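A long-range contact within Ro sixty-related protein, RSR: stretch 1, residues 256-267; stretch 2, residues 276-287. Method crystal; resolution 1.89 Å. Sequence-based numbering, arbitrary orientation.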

# COMPACT_ATOMS: atom_id res chain seq x y z
N VAL A 256 15.57 -23.90 -5.40
CA VAL A 256 15.23 -25.08 -4.59
C VAL A 256 13.89 -25.01 -3.84
O VAL A 256 13.58 -25.92 -3.05
CB VAL A 256 16.36 -25.40 -3.58
CG1 VAL A 256 17.56 -25.98 -4.30
CG2 VAL A 256 16.74 -24.16 -2.80
N ARG A 257 13.10 -23.97 -4.07
CA ARG A 257 11.82 -23.82 -3.37
C ARG A 257 10.77 -24.77 -3.94
O ARG A 257 9.98 -24.40 -4.80
CB ARG A 257 11.31 -22.38 -3.47
CG ARG A 257 12.26 -21.34 -2.92
CD ARG A 257 11.77 -19.94 -3.24
NE ARG A 257 12.67 -18.92 -2.73
CZ ARG A 257 12.44 -17.61 -2.80
NH1 ARG A 257 11.32 -17.16 -3.37
NH2 ARG A 257 13.32 -16.75 -2.31
N GLY A 258 10.78 -26.01 -3.45
CA GLY A 258 9.83 -27.00 -3.92
C GLY A 258 8.69 -27.17 -2.94
O GLY A 258 8.50 -26.34 -2.05
N ALA A 259 7.95 -28.25 -3.10
CA ALA A 259 6.80 -28.55 -2.25
C ALA A 259 7.12 -28.40 -0.77
O ALA A 259 6.43 -27.68 -0.06
CB ALA A 259 6.27 -29.95 -2.54
N GLU A 260 8.17 -29.07 -0.32
CA GLU A 260 8.49 -29.09 1.11
C GLU A 260 8.86 -27.72 1.63
O GLU A 260 8.65 -27.40 2.80
CB GLU A 260 9.60 -30.10 1.42
CG GLU A 260 9.31 -31.50 0.90
CD GLU A 260 7.89 -31.95 1.19
OE1 GLU A 260 7.38 -31.63 2.29
OE2 GLU A 260 7.29 -32.61 0.33
N VAL A 261 9.41 -26.89 0.74
CA VAL A 261 9.78 -25.53 1.10
C VAL A 261 8.53 -24.66 1.27
O VAL A 261 8.45 -23.85 2.19
CB VAL A 261 10.71 -24.90 0.04
CG1 VAL A 261 10.66 -23.39 0.09
CG2 VAL A 261 12.14 -25.40 0.24
N TYR A 262 7.56 -24.85 0.39
CA TYR A 262 6.32 -24.09 0.49
C TYR A 262 5.41 -24.62 1.58
O TYR A 262 4.87 -23.86 2.38
CB TYR A 262 5.63 -23.98 -0.87
CG TYR A 262 6.10 -22.75 -1.60
CD1 TYR A 262 5.81 -21.49 -1.10
CD2 TYR A 262 6.90 -22.84 -2.73
CE1 TYR A 262 6.25 -20.35 -1.72
CE2 TYR A 262 7.35 -21.70 -3.37
CZ TYR A 262 7.02 -20.46 -2.85
OH TYR A 262 7.46 -19.30 -3.45
N ARG A 263 5.26 -25.94 1.62
CA ARG A 263 4.62 -26.62 2.73
C ARG A 263 5.11 -26.01 4.04
O ARG A 263 4.32 -25.64 4.92
CB ARG A 263 4.96 -28.11 2.69
CG ARG A 263 4.04 -29.00 3.48
CD ARG A 263 4.10 -30.41 2.94
NE ARG A 263 3.33 -30.57 1.71
CZ ARG A 263 3.62 -31.47 0.78
NH1 ARG A 263 4.66 -32.27 0.94
NH2 ARG A 263 2.88 -31.57 -0.33
N ALA A 264 6.42 -25.88 4.16
CA ALA A 264 7.04 -25.37 5.37
C ALA A 264 6.69 -23.90 5.59
O ALA A 264 6.51 -23.46 6.73
CB ALA A 264 8.55 -25.57 5.32
N ALA A 265 6.61 -23.15 4.50
CA ALA A 265 6.35 -21.71 4.57
C ALA A 265 4.93 -21.39 5.04
O ALA A 265 4.70 -20.41 5.76
CB ALA A 265 6.63 -21.06 3.21
N MET A 266 3.97 -22.20 4.61
CA MET A 266 2.58 -22.06 5.02
C MET A 266 2.44 -22.06 6.54
O MET A 266 1.81 -21.17 7.12
CB MET A 266 1.79 -23.24 4.51
CG MET A 266 1.15 -23.04 3.18
SD MET A 266 -0.32 -24.05 3.17
CE MET A 266 -1.24 -23.29 4.50
N GLN A 267 3.02 -23.07 7.17
CA GLN A 267 2.86 -23.29 8.60
C GLN A 267 3.46 -22.16 9.41
O GLN A 267 3.25 -22.07 10.61
CB GLN A 267 3.51 -24.61 9.01
CG GLN A 267 3.01 -25.82 8.25
CD GLN A 267 3.90 -27.03 8.46
OE1 GLN A 267 5.10 -26.91 8.74
NE2 GLN A 267 3.32 -28.23 8.32
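Stretch 2 (276-287) RNLGNLGRVGVL

Stretch 2 lies against stretch 1 as a nearly antiparallel helical partner. Helix 259-266 and helix 276-283, the latter already under way when the stretch opens and kinked at G279 and N280, run at 147° between their N-to-C directions (signed crossing angle -147°), and their axes approach to 9.8 Å. The register follows: the CA atoms of A259 and V284 are 4.8 Å apart, those of Y262 and L281 6.6 Å, and those of M266 and N277 8.9 Å, so the backbones are closest where stretch 1 enters its helix and stretch 2 leaves its own. Together the two sides bury 475 Å², and no direct hydrogen bond joins them.

V256 stays out of reach. R257 makes contact through its backbone: its O lies 3.7 Å from V284 CG1 and also accepts a hydrogen bond from water 1 (2.8 Å from R257 O), which in turn accepts one from R283 NH2 at 2.8 Å. G258, at the N-cap position, packs its C 3.9 Å from V284 CB. In the first turn, the small side chain of A259 allows close approach, with A259 CB 3.1 Å from V284 O and 3.9 Å from V286 CG2. Here stretch 2 has left the helix; G285 has a positive phi of 70°, and V286 N and L287 N both bond back to L281 O, at 2.9 and 3.0 Å.

Y262 is the main knob, set among N277, N280, L281 and R283. Its CB touches L281 CD2 at 3.8 Å and its CD2 meets V284 CG1 at 3.4 Å, while N280 CB lies over one face of the ring, 4.2 Å from its centroid, in a CH-pi contact. The surrounding polar groups are tied to one another: N280 ND2 donates to N277 OD1 at 3.0 Å, and R283 NH1 to N280 OD1 at a very short 2.4 Å. Y262 OH is 3.3 Å from N280 ND2, at too poor an angle for a hydrogen bond; instead, water 2 links Y262 OH (2.8 Å) to N277 OD1 (2.7 Å).

One residue on, the CA-to-CB bond of R263 points sideways, but the end of the side chain comes nearer, placing R263 NH2 3.9 Å from V286 CG2. A salt bridge from R263 NH1 to E260 OE2 (2.7 Å) holds the guanidinium within its own helix, and water 3 connects R263 NH2 (2.7 Å) to V286 O (3.3 Å) through two weak hydrogen bonds. M266 closes the contact, its CG 4.0 Å from L281 CD2.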

# COMPACT_ATOMS: atom_id res chain seq x y z
N ARG A 276 -1.31 -14.16 -1.20
CA ARG A 276 -0.45 -13.95 -2.37
C ARG A 276 0.34 -15.18 -2.80
O ARG A 276 1.09 -15.11 -3.76
CB ARG A 276 0.47 -12.74 -2.20
CG ARG A 276 1.41 -12.81 -1.02
CD ARG A 276 2.49 -11.73 -1.13
NE ARG A 276 2.85 -11.21 0.19
CZ ARG A 276 3.86 -11.67 0.93
NH1 ARG A 276 4.63 -12.66 0.48
NH2 ARG A 276 4.10 -11.13 2.12
N ASN A 277 0.16 -16.30 -2.10
CA ASN A 277 0.97 -17.48 -2.39
C ASN A 277 0.21 -18.72 -2.86
O ASN A 277 0.82 -19.78 -3.06
CB ASN A 277 1.90 -17.79 -1.21
CG ASN A 277 3.14 -16.91 -1.19
OD1 ASN A 277 4.07 -17.12 -1.95
ND2 ASN A 277 3.15 -15.92 -0.30
N LEU A 278 -1.10 -18.59 -3.05
CA LEU A 278 -1.91 -19.69 -3.54
C LEU A 278 -1.38 -20.28 -4.86
O LEU A 278 -1.34 -21.51 -5.04
CB LEU A 278 -3.37 -19.26 -3.66
CG LEU A 278 -3.98 -18.78 -2.33
CD1 LEU A 278 -5.35 -18.18 -2.56
CD2 LEU A 278 -4.07 -19.95 -1.33
N GLY A 279 -0.99 -19.42 -5.79
CA GLY A 279 -0.46 -19.90 -7.07
C GLY A 279 0.84 -20.65 -6.88
O GLY A 279 1.03 -21.74 -7.44
N ASN A 280 1.73 -20.08 -6.10
CA ASN A 280 2.99 -20.72 -5.74
C ASN A 280 2.82 -22.11 -5.11
O ASN A 280 3.74 -22.92 -5.13
CB ASN A 280 3.79 -19.82 -4.80
CG ASN A 280 4.53 -18.71 -5.53
OD1 ASN A 280 4.74 -18.79 -6.74
ND2 ASN A 280 4.93 -17.67 -4.81
N LEU A 281 1.64 -22.36 -4.54
CA LEU A 281 1.34 -23.62 -3.87
C LEU A 281 0.72 -24.62 -4.84
O LEU A 281 0.92 -25.83 -4.72
CB LEU A 281 0.37 -23.37 -2.70
CG LEU A 281 1.02 -22.60 -1.54
CD1 LEU A 281 -0.00 -21.91 -0.65
CD2 LEU A 281 1.88 -23.55 -0.73
N GLY A 282 -0.03 -24.11 -5.80
CA GLY A 282 -0.58 -24.95 -6.83
C GLY A 282 0.55 -25.45 -7.71
O GLY A 282 0.51 -26.57 -8.23
N ARG A 283 1.57 -24.60 -7.85
CA ARG A 283 2.68 -24.84 -8.76
C ARG A 283 3.61 -25.90 -8.18
O ARG A 283 3.82 -26.94 -8.80
CB ARG A 283 3.47 -23.55 -9.01
CG ARG A 283 4.49 -23.66 -10.14
CD ARG A 283 5.30 -22.38 -10.31
NE ARG A 283 6.35 -22.23 -9.30
CZ ARG A 283 6.40 -21.22 -8.43
NH1 ARG A 283 5.46 -20.30 -8.45
NH2 ARG A 283 7.39 -21.14 -7.55
N VAL A 284 4.14 -25.63 -6.99
CA VAL A 284 5.01 -26.56 -6.29
C VAL A 284 4.29 -27.81 -5.78
O VAL A 284 4.81 -28.51 -4.91
CB VAL A 284 5.69 -25.89 -5.10
CG1 VAL A 284 6.37 -24.61 -5.54
CG2 VAL A 284 4.68 -25.60 -4.01
N GLY A 285 3.11 -28.09 -6.33
CA GLY A 285 2.42 -29.35 -6.10
C GLY A 285 1.85 -29.60 -4.71
O GLY A 285 1.54 -30.73 -4.35
N VAL A 286 1.72 -28.54 -3.92
CA VAL A 286 1.16 -28.64 -2.58
C VAL A 286 -0.38 -28.57 -2.55
O VAL A 286 -1.03 -29.25 -1.74
CB VAL A 286 1.73 -27.53 -1.68
CG1 VAL A 286 0.89 -27.38 -0.43
CG2 VAL A 286 3.18 -27.82 -1.34
N LEU A 287 -0.96 -27.76 -3.43
CA LEU A 287 -2.39 -27.45 -3.39
C LEU A 287 -3.07 -27.89 -4.68
O LEU A 287 -3.09 -27.16 -5.67
CB LEU A 287 -2.54 -25.93 -3.18
CG LEU A 287 -3.86 -25.22 -2.88
CD1 LEU A 287 -4.54 -25.74 -1.59
CD2 LEU A 287 -3.58 -23.73 -2.74
O HOH W 1 9.70 -22.52 -6.86
O HOH W 2 6.71 -16.80 -2.55
O HOH W 3 0.68 -30.57 0.77